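Local atomic coordinates of protein STN1 (Saccharomyces cerevisiae, PDB entry 3KEY), a protein that regulates telomere length and protects chromosome ends, restraining telomerase loading through its interaction with CDC13. Residues P151-D162 with G173-Y184. Sequence-based numbering, arbitrary orientation.
Sequences PEVLKNWWIDLD and GILLHLEYAAAY
Strands 154-161 and 173-180 run antiparallel, at 152° between their directions, as the beta hairpin (the wing) of the second winged helix-turn-helix domain in the C-terminal part of STN1. A classic beta bulge breaks the register: Lys155 N, at 2.9 Å, and Asn156 N both donate to Glu179 O. From Asn156 with Glu179 onward, Trp158 with His177 and Asp160 with Leu175 continue the hydrogen-bonded pairs. On one face Ile159 CG1 lies 3.8 Å from Leu176 CD2, the two side chains side by side, while Trp157 CB meets Leu178 CD2; helices 90-108 and 132-149 cover this side. On the other face, Glu179 stretches out with CG anti to the backbone N (chi1 173°), and its OE1 takes a 2.8 Å bond from Asn156 ND2, which approaches nearly along the C-O axis. A water bridges Glu179 OE2 to Lys155 NZ, and Trp158 CH2, at the ring edge, lies 3.6 Å from Glu179 OE1. With an alanine in place of Glu179, Asn156 ND2 would probably lose this acceptor and Lys155 the opposite charge near it. Past the strands, Tyr184 N bonds to Glu152 O, Tyr184 OH reaches Met107 O, and Val153 CG1 sits over one face of the Tyr184 ring, 3.9 Å from its centroid.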
loop_
_atom_site.group_PDB
_atom_site.type_symbol
_atom_site.label_atom_id
_atom_site.label_comp_id
_atom_site.label_asym_id
_atom_site.label_seq_id
_atom_site.Cartn_x
_atom_site.Cartn_y
_atom_site.Cartn_z
ATOM N N PRO A 151 -5.668 18.914 10.381
ATOM C CA PRO A 151 -6.168 18.651 11.735
ATOM C C PRO A 151 -7.392 19.486 12.108
ATOM O O PRO A 151 -8.126 19.134 13.031
ATOM C CB PRO A 151 -4.952 18.938 12.620
ATOM C CG PRO A 151 -4.151 19.910 11.813
ATOM C CD PRO A 151 -4.268 19.373 10.416
ATOM N N GLU A 152 -7.625 20.575 11.379
ATOM C CA GLU A 152 -8.775 21.438 11.657
ATOM C C GLU A 152 -10.042 20.854 11.048
ATOM O O GLU A 152 -11.155 21.270 11.376
ATOM C CB GLU A 152 -8.546 22.849 11.090
ATOM C CG GLU A 152 -7.204 23.457 11.470
ATOM C CD GLU A 152 -6.137 23.245 10.403
ATOM O OE1 GLU A 152 -6.181 22.217 9.684
ATOM O OE2 GLU A 152 -5.241 24.116 10.288
ATOM N N VAL A 153 -9.872 19.877 10.165
ATOM C CA VAL A 153 -11.016 19.261 9.508
ATOM C C VAL A 153 -11.270 17.803 9.914
ATOM O O VAL A 153 -12.370 17.457 10.346
ATOM C CB VAL A 153 -10.856 19.355 7.979
ATOM C CG1 VAL A 153 -12.096 18.828 7.286
ATOM C CG2 VAL A 153 -10.611 20.808 7.583
ATOM N N LEU A 154 -10.257 16.954 9.783
ATOM C CA LEU A 154 -10.401 15.533 10.118
ATOM C C LEU A 154 -9.900 15.244 11.530
ATOM O O LEU A 154 -8.704 15.357 11.798
ATOM C CB LEU A 154 -9.602 14.672 9.129
ATOM C CG LEU A 154 -10.159 13.329 8.628
ATOM C CD1 LEU A 154 -8.985 12.420 8.267
ATOM C CD2 LEU A 154 -11.033 12.674 9.660
ATOM N N LYS A 155 -10.812 14.866 12.421
ATOM C CA LYS A 155 -10.445 14.546 13.799
ATOM C C LYS A 155 -10.035 13.073 13.960
ATOM O O LYS A 155 -8.997 12.772 14.549
ATOM C CB LYS A 155 -11.617 14.858 14.728
ATOM C CG LYS A 155 -11.313 14.687 16.211
ATOM C CD LYS A 155 -12.539 15.017 17.053
ATOM C CE LYS A 155 -12.282 14.828 18.541
ATOM N NZ LYS A 155 -13.547 14.982 19.321
ATOM N N ASN A 156 -10.861 12.162 13.444
ATOM C CA ASN A 156 -10.600 10.712 13.508
ATOM C C ASN A 156 -11.172 9.993 12.286
ATOM O O ASN A 156 -12.016 10.539 11.569
ATOM C CB ASN A 156 -11.240 10.083 14.755
ATOM C CG ASN A 156 -10.482 10.393 16.029
ATOM O OD1 ASN A 156 -9.294 10.086 16.149
ATOM N ND2 ASN A 156 -11.169 11.002 16.995
ATOM N N TRP A 157 -10.717 8.763 12.065
ATOM C CA TRP A 157 -11.200 7.954 10.948
ATOM C C TRP A 157 -11.106 6.468 11.269
ATOM O O TRP A 157 -10.294 6.058 12.089
ATOM C CB TRP A 157 -10.395 8.232 9.664
ATOM C CG TRP A 157 -8.928 7.907 9.760
ATOM C CD1 TRP A 157 -7.915 8.772 10.074
ATOM C CD2 TRP A 157 -8.317 6.620 9.579
ATOM N NE1 TRP A 157 -6.713 8.103 10.101
ATOM C CE2 TRP A 157 -6.929 6.785 9.801
ATOM C CE3 TRP A 157 -8.808 5.346 9.252
ATOM C CZ2 TRP A 157 -6.020 5.713 9.710
ATOM C CZ3 TRP A 157 -7.908 4.281 9.162
ATOM C CH2 TRP A 157 -6.526 4.476 9.390
ATOM N N TRP A 158 -11.953 5.674 10.622
ATOM C CA TRP A 158 -11.954 4.222 10.788
ATOM C C TRP A 158 -12.362 3.619 9.445
ATOM O O TRP A 158 -13.066 4.256 8.657
ATOM C CB TRP A 158 -12.986 3.771 11.829
ATOM C CG TRP A 158 -12.802 4.325 13.209
ATOM C CD1 TRP A 158 -12.222 3.699 14.279
ATOM C CD2 TRP A 158 -13.244 5.603 13.679
ATOM N NE1 TRP A 158 -12.283 4.510 15.393
ATOM C CE2 TRP A 158 -12.905 5.686 15.053
ATOM C CE3 TRP A 158 -13.894 6.690 13.075
ATOM C CZ2 TRP A 158 -13.198 6.811 15.834
ATOM C CZ3 TRP A 158 -14.188 7.814 13.853
ATOM C CH2 TRP A 158 -13.837 7.862 15.223
ATOM N N ILE A 159 -11.919 2.395 9.193
ATOM C CA ILE A 159 -12.291 1.697 7.978
ATOM C C ILE A 159 -12.864 0.338 8.366
ATOM O O ILE A 159 -12.207 -0.436 9.064
ATOM C CB ILE A 159 -11.083 1.483 7.039
ATOM C CG1 ILE A 159 -10.541 2.837 6.571
ATOM C CG2 ILE A 159 -11.499 0.617 5.839
ATOM C CD1 ILE A 159 -9.370 2.721 5.594
ATOM N N ASP A 160 -14.097 0.070 7.936
ATOM C CA ASP A 160 -14.760 -1.209 8.198
ATOM C C ASP A 160 -14.843 -2.014 6.909
ATOM O O ASP A 160 -14.795 -1.455 5.814
ATOM C CB ASP A 160 -16.195 -1.008 8.698
ATOM C CG ASP A 160 -16.261 -0.635 10.161
ATOM O OD1 ASP A 160 -15.228 -0.718 10.851
ATOM O OD2 ASP A 160 -17.358 -0.268 10.623
ATOM N N LEU A 161 -14.974 -3.329 7.038
ATOM C CA LEU A 161 -15.116 -4.179 5.864
ATOM C C LEU A 161 -16.609 -4.410 5.670
ATOM O O LEU A 161 -17.329 -4.673 6.637
ATOM C CB LEU A 161 -14.408 -5.520 6.060
ATOM C CG LEU A 161 -12.881 -5.513 6.117
ATOM C CD1 LEU A 161 -12.379 -6.952 6.127
ATOM C CD2 LEU A 161 -12.315 -4.770 4.920
ATOM N N ASP A 162 -17.078 -4.305 4.430
ATOM C CA ASP A 162 -18.492 -4.506 4.144
ATOM C C ASP A 162 -18.767 -5.896 3.587
ATOM O O ASP A 162 -19.900 -6.212 3.224
ATOM C CB ASP A 162 -18.995 -3.443 3.161
ATOM C CG ASP A 162 -18.835 -2.037 3.697
ATOM O OD1 ASP A 162 -18.704 -1.877 4.928
ATOM O OD2 ASP A 162 -18.847 -1.084 2.886
ATOM N N GLY A 173 -16.431 -4.490 -0.720
ATOM C CA GLY A 173 -16.013 -3.118 -0.504
ATOM C C GLY A 173 -15.646 -2.783 0.930
ATOM O O GLY A 173 -15.594 -3.660 1.791
ATOM N N ILE A 174 -15.378 -1.503 1.178
ATOM C CA ILE A 174 -15.019 -1.038 2.504
ATOM C C ILE A 174 -15.952 0.104 2.895
ATOM O O ILE A 174 -16.625 0.698 2.044
ATOM C CB ILE A 174 -13.539 -0.558 2.560
ATOM C CG1 ILE A 174 -13.330 0.654 1.653
ATOM C CG2 ILE A 174 -12.612 -1.692 2.119
ATOM C CD1 ILE A 174 -11.908 1.211 1.711
ATOM N N LEU A 175 -15.999 0.397 4.186
ATOM C CA LEU A 175 -16.851 1.453 4.694
ATOM C C LEU A 175 -15.964 2.449 5.429
ATOM O O LEU A 175 -15.300 2.104 6.415
ATOM C CB LEU A 175 -17.902 0.847 5.636
ATOM C CG LEU A 175 -19.058 1.717 6.138
ATOM C CD1 LEU A 175 -19.963 2.072 4.965
ATOM C CD2 LEU A 175 -19.853 0.969 7.219
ATOM N N LEU A 176 -15.930 3.679 4.929
ATOM C CA LEU A 176 -15.120 4.726 5.540
ATOM C C LEU A 176 -15.911 5.514 6.584
ATOM O O LEU A 176 -17.022 5.975 6.320
ATOM C CB LEU A 176 -14.607 5.691 4.467
ATOM C CG LEU A 176 -13.865 5.084 3.269
ATOM C CD1 LEU A 176 -13.625 6.177 2.240
ATOM C CD2 LEU A 176 -12.533 4.457 3.709
ATOM N N HIS A 177 -15.338 5.655 7.771
ATOM C CA HIS A 177 -15.971 6.428 8.840
ATOM C C HIS A 177 -15.096 7.642 9.078
ATOM O O HIS A 177 -13.888 7.508 9.284
ATOM C CB HIS A 177 -16.060 5.627 10.145
ATOM C CG HIS A 177 -16.979 4.451 10.071
ATOM N ND1 HIS A 177 -16.544 3.181 9.743
ATOM C CD2 HIS A 177 -18.316 4.355 10.256
ATOM C CE1 HIS A 177 -17.575 2.356 9.730
ATOM N NE2 HIS A 177 -18.662 3.042 10.038
ATOM N N LEU A 178 -15.696 8.825 9.042
ATOM C CA LEU A 178 -14.946 10.055 9.257
ATOM C C LEU A 178 -15.592 10.876 10.372
ATOM O O LEU A 178 -16.814 11.024 10.424
ATOM C CB LEU A 178 -14.901 10.886 7.963
ATOM C CG LEU A 178 -14.387 10.174 6.706
ATOM C CD1 LEU A 178 -14.535 11.094 5.476
ATOM C CD2 LEU A 178 -12.931 9.763 6.912
ATOM N N GLU A 179 -14.764 11.380 11.279
ATOM C CA GLU A 179 -15.251 12.218 12.368
ATOM C C GLU A 179 -14.565 13.568 12.157
ATOM O O GLU A 179 -13.350 13.633 11.954
ATOM C CB GLU A 179 -14.874 11.629 13.729
ATOM C CG GLU A 179 -15.208 12.554 14.896
ATOM C CD GLU A 179 -14.906 11.937 16.259
ATOM O OE1 GLU A 179 -13.873 11.248 16.394
ATOM O OE2 GLU A 179 -15.698 12.162 17.198
ATOM N N TYR A 180 -15.344 14.639 12.207
ATOM C CA TYR A 180 -14.810 15.975 11.973
ATOM C C TYR A 180 -14.446 16.791 13.210
ATOM O O TYR A 180 -15.076 16.673 14.263
ATOM C CB TYR A 180 -15.787 16.749 11.084
ATOM C CG TYR A 180 -15.992 16.070 9.749
ATOM C CD1 TYR A 180 -17.054 15.180 9.542
ATOM C CD2 TYR A 180 -15.078 16.253 8.715
ATOM C CE1 TYR A 180 -17.194 14.485 8.328
ATOM C CE2 TYR A 180 -15.204 15.565 7.503
ATOM C CZ TYR A 180 -16.258 14.685 7.314
ATOM O OH TYR A 180 -16.365 14.007 6.116
ATOM N N ALA A 181 -13.416 17.622 13.064
ATOM C CA ALA A 181 -12.937 18.466 14.154
ATOM C C ALA A 181 -13.870 19.646 14.415
ATOM O O ALA A 181 -14.706 19.994 13.578
ATOM C CB ALA A 181 -11.527 18.974 13.843
ATOM N N ALA A 182 -13.710 20.255 15.584
ATOM C CA ALA A 182 -14.526 21.392 15.999
ATOM C C ALA A 182 -14.532 22.569 15.014
ATOM O O ALA A 182 -15.596 23.054 14.634
ATOM C CB ALA A 182 -14.065 21.874 17.381
ATOM N N ALA A 183 -13.346 23.023 14.609
ATOM C CA ALA A 183 -13.215 24.150 13.679
ATOM C C ALA A 183 -14.096 24.014 12.431
ATOM O O ALA A 183 -14.840 24.936 12.089
ATOM C CB ALA A 183 -11.746 24.320 13.269
ATOM N N TYR A 184 -14.009 22.865 11.760
ATOM C CA TYR A 184 -14.793 22.597 10.556
ATOM C C TYR A 184 -16.251 22.420 10.950
ATOM O O TYR A 184 -17.161 22.598 10.133
ATOM C CB TYR A 184 -14.269 21.335 9.857
ATOM C CG TYR A 184 -14.887 21.049 8.506
ATOM C CD1 TYR A 184 -14.945 22.033 7.514
ATOM C CD2 TYR A 184 -15.382 19.777 8.201
ATOM C CE1 TYR A 184 -15.480 21.757 6.252
ATOM C CE2 TYR A 184 -15.915 19.488 6.944
ATOM C CZ TYR A 184 -15.962 20.480 5.975
ATOM O OH TYR A 184 -16.499 20.192 4.736
HETATM O O HOH W 1 -14.891 12.096 20.078
#